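Local coordinates for protein endoglucanase (PDB 1DYS) that hydrolyses internal beta-1,4-glucosidic linkages of cellulose as a family 6 endoglucanase, and so takes part in the recycling of plant biomass, at residues Q160-G164 and T202-A207; E194-V200 and A253-R257. All blocks are in the same frame, centred on the assembly; numbering follows the deposited sequence.

Contact 1 (Q160-G164 and T202-A207); sequences QEAIG and TILQKA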
loop_
_atom_site.group_PDB
_atom_site.type_symbol
_atom_site.label_atom_id
_atom_site.label_comp_id
_atom_site.label_asym_id
_atom_site.label_seq_id
_atom_site.Cartn_x
_atom_site.Cartn_y
_atom_site.Cartn_z
ATOM N N GLN A 160 6.189 -21.356 6.181
ATOM C CA GLN A 160 6.641 -22.543 5.450
ATOM C C GLN A 160 5.447 -23.353 4.987
ATOM O O GLN A 160 5.362 -23.835 3.854
ATOM C CB GLN A 160 7.578 -23.418 6.266
ATOM C CG GLN A 160 8.923 -22.772 6.607
ATOM C CD GLN A 160 9.745 -23.688 7.497
ATOM O OE1 GLN A 160 9.227 -24.662 8.048
ATOM N NE2 GLN A 160 11.025 -23.421 7.698
ATOM N N GLU A 161 4.439 -23.483 5.870
ATOM C CA GLU A 161 3.211 -24.169 5.515
ATOM C C GLU A 161 2.474 -23.430 4.393
ATOM O O GLU A 161 1.948 -24.061 3.474
ATOM C CB GLU A 161 2.288 -24.307 6.739
ATOM C CG GLU A 161 0.944 -24.929 6.376
ATOM C CD GLU A 161 0.076 -25.233 7.584
ATOM O OE1 GLU A 161 0.612 -25.238 8.713
ATOM O OE2 GLU A 161 -1.136 -25.484 7.411
ATOM N N ALA A 162 2.471 -22.087 4.439
ATOM C CA ALA A 162 1.819 -21.332 3.379
ATOM C C ALA A 162 2.454 -21.569 2.009
ATOM O O ALA A 162 1.743 -21.759 1.018
ATOM C CB ALA A 162 1.855 -19.824 3.629
ATOM N N ILE A 163 3.780 -21.513 1.968
ATOM C CA ILE A 163 4.465 -21.672 0.672
ATOM C C ILE A 163 4.311 -23.105 0.151
ATOM O O ILE A 163 4.018 -23.394 -1.028
ATOM C CB ILE A 163 5.929 -21.263 0.799
ATOM C CG1 ILE A 163 6.089 -19.781 1.179
ATOM C CG2 ILE A 163 6.582 -21.518 -0.566
ATOM C CD1 ILE A 163 7.537 -19.321 1.307
ATOM N N GLY A 164 4.437 -24.058 1.103
ATOM C CA GLY A 164 4.242 -25.466 0.702
ATOM C C GLY A 164 2.847 -25.647 0.130
ATOM O O GLY A 164 2.646 -26.425 -0.798
ATOM N N THR A 202 13.092 -28.103 3.319
ATOM C CA THR A 202 12.008 -28.138 4.301
ATOM C C THR A 202 10.680 -27.745 3.688
ATOM O O THR A 202 9.672 -28.397 3.959
ATOM C CB THR A 202 12.346 -27.217 5.481
ATOM O OG1 THR A 202 13.525 -27.723 6.114
ATOM C CG2 THR A 202 11.205 -27.114 6.477
ATOM N N ILE A 203 10.644 -26.660 2.902
ATOM C CA ILE A 203 9.423 -26.247 2.235
ATOM C C ILE A 203 8.889 -27.278 1.261
ATOM O O ILE A 203 7.666 -27.462 1.174
ATOM C CB ILE A 203 9.619 -24.906 1.480
ATOM C CG1 ILE A 203 9.663 -23.823 2.564
ATOM C CG2 ILE A 203 8.565 -24.626 0.430
ATOM C CD1 ILE A 203 10.318 -22.545 2.108
ATOM N N LEU A 204 9.756 -27.920 0.491
ATOM C CA LEU A 204 9.314 -28.932 -0.466
ATOM C C LEU A 204 8.746 -30.159 0.243
ATOM O O LEU A 204 7.747 -30.746 -0.207
ATOM C CB LEU A 204 10.477 -29.311 -1.393
ATOM C CG LEU A 204 10.768 -28.235 -2.459
ATOM C CD1 LEU A 204 11.963 -28.620 -3.305
ATOM C CD2 LEU A 204 9.553 -28.063 -3.356
ATOM N N GLN A 205 9.341 -30.538 1.380
ATOM C CA GLN A 205 8.759 -31.654 2.141
ATOM C C GLN A 205 7.313 -31.345 2.525
ATOM O O GLN A 205 6.446 -32.206 2.378
ATOM C CB GLN A 205 9.535 -31.953 3.410
ATOM C CG GLN A 205 10.988 -32.342 3.207
ATOM C CD GLN A 205 11.682 -32.520 4.549
ATOM O OE1 GLN A 205 12.777 -32.008 4.799
ATOM N NE2 GLN A 205 11.024 -33.259 5.437
ATOM N N LYS A 206 7.042 -30.131 3.004
ATOM C CA LYS A 206 5.704 -29.698 3.370
ATOM C C LYS A 206 4.742 -29.617 2.205
ATOM O O LYS A 206 3.555 -29.947 2.393
ATOM C CB LYS A 206 5.764 -28.340 4.094
ATOM C CG LYS A 206 6.776 -28.394 5.220
ATOM C CD LYS A 206 6.558 -27.327 6.268
ATOM C CE LYS A 206 7.752 -27.258 7.213
ATOM N NZ LYS A 206 7.989 -28.571 7.890
ATOM N N ALA A 207 5.193 -29.345 0.992
ATOM C CA ALA A 207 4.341 -29.341 -0.194
ATOM C C ALA A 207 3.997 -30.791 -0.564
ATOM O O ALA A 207 2.979 -31.036 -1.195
ATOM C CB ALA A 207 4.973 -28.659 -1.403
#
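Segment 202-207, the last turns of helix 190-207, crosses segment 160-164 of helix 150-169 at -60°, the short-segment axes approaching to 8.1 Å, with glycine and alanine where the backbones come nearest. T202 opens the segment: its methyl CG2 lies 3.5 Å from OE1 of Q160, while its hydroxyl bonds back to the carbonyl of Q198 one turn earlier, a common way for threonine to satisfy itself within a helix. I203 follows on the buried side: its CG2 lies 3.8 Å from CG2 of I163, an apolar pair that continues the core, where I163 also packs on A140 and M144 of helix 140-146. K206 points toward helix 150-169 and lays its methylenes against it, K206 CE 3.1 Å from Q160 OE1; its exposed position suits a lysine. The side-chain NE2 of Q160 is hydrogen-bonded to E199 OE2. At A207 the backbones come nearest: its CA is 4.0 Å from CA of G164, and G164 O sits 3.4 Å from A207 CA in a CA-H...O contact and 3.3 Å from A207 CB. G164 suits this spot because a CB there would point at the other helix, only 3.2 Å from both A207 N and K206 CB. Such close packing joins two neighbouring helices that flank the parallel beta-barrel of family 6 glycoside hydrolases, a distorted relative of the TIM barrel.

Contact 2 (E194-V200 and A253-R257); sequences EPTAQEV and AMRQR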
loop_
_atom_site.group_PDB
_atom_site.type_symbol
_atom_site.label_atom_id
_atom_site.label_comp_id
_atom_site.label_asym_id
_atom_site.label_seq_id
_atom_site.Cartn_x
_atom_site.Cartn_y
_atom_site.Cartn_z
ATOM N N GLU A 194 24.062 -23.006 2.110
ATOM C CA GLU A 194 23.438 -24.236 2.636
ATOM C C GLU A 194 22.179 -23.972 3.427
ATOM O O GLU A 194 21.140 -24.588 3.199
ATOM C CB GLU A 194 24.409 -25.145 3.382
ATOM C CG GLU A 194 25.398 -25.792 2.413
ATOM C CD GLU A 194 24.766 -26.785 1.454
ATOM O OE1 GLU A 194 23.588 -27.186 1.636
ATOM O OE2 GLU A 194 25.490 -27.162 0.501
ATOM N N PRO A 195 22.159 -22.973 4.285
ATOM C CA PRO A 195 20.962 -22.590 5.022
ATOM C C PRO A 195 19.854 -22.286 4.019
ATOM O O PRO A 195 18.713 -22.646 4.291
ATOM C CB PRO A 195 21.319 -21.348 5.861
ATOM C CG PRO A 195 22.806 -21.565 6.018
ATOM C CD PRO A 195 23.320 -22.202 4.727
ATOM N N THR A 196 20.181 -21.726 2.849
ATOM C CA THR A 196 19.161 -21.503 1.817
ATOM C C THR A 196 18.641 -22.795 1.228
ATOM O O THR A 196 17.438 -23.039 1.066
ATOM C CB THR A 196 19.736 -20.620 0.684
ATOM O OG1 THR A 196 20.133 -19.400 1.328
ATOM C CG2 THR A 196 18.689 -20.322 -0.367
ATOM N N ALA A 197 19.540 -23.748 0.915
ATOM C CA ALA A 197 19.090 -25.034 0.400
ATOM C C ALA A 197 18.271 -25.835 1.390
ATOM O O ALA A 197 17.357 -26.554 0.997
ATOM C CB ALA A 197 20.301 -25.868 -0.052
ATOM N N GLN A 198 18.595 -25.708 2.679
ATOM C CA GLN A 198 17.886 -26.403 3.742
ATOM C C GLN A 198 16.446 -25.895 3.822
ATOM O O GLN A 198 15.493 -26.652 3.988
ATOM C CB GLN A 198 18.604 -26.218 5.091
ATOM C CG GLN A 198 17.889 -26.969 6.231
ATOM C CD GLN A 198 17.907 -28.457 5.869
ATOM O OE1 GLN A 198 19.014 -28.981 5.719
ATOM N NE2 GLN A 198 16.761 -29.098 5.692
ATOM N N GLU A 199 16.324 -24.563 3.702
ATOM C CA GLU A 199 14.987 -23.953 3.709
ATOM C C GLU A 199 14.134 -24.467 2.574
ATOM O O GLU A 199 12.948 -24.788 2.772
ATOM C CB GLU A 199 15.107 -22.435 3.666
ATOM C CG GLU A 199 14.073 -21.669 4.467
ATOM C CD GLU A 199 13.622 -22.302 5.762
ATOM O OE1 GLU A 199 14.404 -22.896 6.519
ATOM O OE2 GLU A 199 12.392 -22.174 6.025
ATOM N N VAL A 200 14.676 -24.537 1.354
ATOM C CA VAL A 200 13.959 -25.095 0.218
ATOM C C VAL A 200 13.623 -26.563 0.468
ATOM O O VAL A 200 12.518 -26.985 0.156
ATOM C CB VAL A 200 14.827 -24.900 -1.046
ATOM C CG1 VAL A 200 14.253 -25.629 -2.228
ATOM C CG2 VAL A 200 15.004 -23.405 -1.338
ATOM N N ALA A 253 24.582 -26.588 -4.614
ATOM C CA ALA A 253 24.130 -26.953 -3.295
ATOM C C ALA A 253 22.862 -27.799 -3.406
ATOM O O ALA A 253 22.740 -28.792 -2.689
ATOM C CB ALA A 253 23.847 -25.759 -2.399
ATOM N N MET A 254 21.929 -27.418 -4.272
ATOM C CA MET A 254 20.707 -28.176 -4.466
ATOM C C MET A 254 20.933 -29.565 -5.034
ATOM O O MET A 254 20.273 -30.536 -4.683
ATOM C CB MET A 254 19.767 -27.408 -5.417
ATOM C CG MET A 254 19.376 -26.059 -4.823
ATOM S SD MET A 254 18.236 -26.147 -3.407
ATOM C CE MET A 254 18.186 -24.378 -3.043
ATOM N N ARG A 255 21.813 -29.624 -6.026
ATOM C CA ARG A 255 22.146 -30.859 -6.725
ATOM C C ARG A 255 22.622 -31.964 -5.811
ATOM O O ARG A 255 22.223 -33.125 -5.897
ATOM C CB ARG A 255 23.237 -30.470 -7.741
ATOM C CG ARG A 255 23.832 -31.689 -8.424
ATOM C CD ARG A 255 24.711 -31.251 -9.573
ATOM N NE ARG A 255 23.979 -30.437 -10.541
ATOM C CZ ARG A 255 24.244 -29.173 -10.811
ATOM N NH1 ARG A 255 25.214 -28.546 -10.146
ATOM N NH2 ARG A 255 23.562 -28.476 -11.696
ATOM N N GLN A 256 23.466 -31.620 -4.839
ATOM C CA GLN A 256 24.028 -32.484 -3.839
ATOM C C GLN A 256 22.999 -32.989 -2.835
ATOM O O GLN A 256 23.259 -33.927 -2.070
ATOM C CB GLN A 256 25.108 -31.758 -3.026
ATOM C CG GLN A 256 26.468 -31.709 -3.677
ATOM C CD GLN A 256 26.780 -32.983 -4.450
ATOM O OE1 GLN A 256 27.020 -32.921 -5.651
ATOM N NE2 GLN A 256 26.707 -34.118 -3.771
ATOM N N ARG A 257 21.848 -32.321 -2.776
ATOM C CA ARG A 257 20.772 -32.730 -1.888
ATOM C C ARG A 257 19.660 -33.343 -2.741
ATOM O O ARG A 257 18.556 -33.681 -2.310
ATOM C CB ARG A 257 20.241 -31.595 -1.028
ATOM C CG ARG A 257 21.251 -30.884 -0.128
ATOM C CD ARG A 257 20.635 -29.557 0.306
ATOM N NE ARG A 257 21.286 -28.883 1.401
ATOM C CZ ARG A 257 20.867 -28.779 2.661
ATOM N NH1 ARG A 257 19.766 -29.364 3.098
ATOM N NH2 ARG A 257 21.622 -28.069 3.492
HETATM O O HOH W 1 24.360 -29.552 -0.762
HETATM O O HOH W 2 21.812 -27.369 6.304
#
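This is a helix-to-helix contact, apolar inside and ionic at its margin, between helix 190-207 and segment 253-257, the C-terminal end of helix 243-255 and its turn, on the outer side of the barrel. A197 and M254 have the closest CA atoms, 6.0 Å apart, a spacing that the small alanine permits. The flexible thioether of M254 fills the space beside it: M254 CE reaches 3.6 Å from A197 CA and 3.7 Å from V200 CG2, and both V200 and M254 continue inward to F216 on strand 215-218. A197 CB also lies 4.3 Å from A253 CB. R257 has chi2 and chi3 both t, so its extended side chain reaches across to helix 190-207. R257 NE and R257 NH2 donate to E194 OE1 at 2.9 and 2.8 Å, forming a salt bridge, and R257 NH1 donates to Q198 OE1 at 2.8 Å, almost linearly. A197 CB and Q198 CA lie over one face of the guanidinium. Two waters extend the network: one donates to E194 OE2 and to A253 O, the other donates to Q198 OE1 and accepts from R257 NH2. Arginine suits this place because its planar group can rest on aliphatic atoms while its edge donates in several directions. The chemistry thus implies directional pairing at the more exposed margin, tying R257 to helix 190-207 beside a buried apolar layer of A197, V200, A253 and M254.

Helix 190-207 is common to both contacts: its last turns meet helix 150-169 in contact 1, while an earlier part meets segment 253-257 in contact 2. Their centres are 14 Å apart. Contact 1 is partly buried; contact 2 is mostly buried, with its charged groups at the exposed edge. The chemistry follows: contact 1 relies on close backbone packing and an isoleucine pair, without direct hydrogen bonds between its segments, whereas contact 2 adds a salt bridge, a side-chain hydrogen bond and bridging water where it reaches solvent. The two meet directly where Q160 NE2 lies 2.5 Å from E199 OE2, a probable hydrogen bond; E199 also pairs with R156 of helix 150-169.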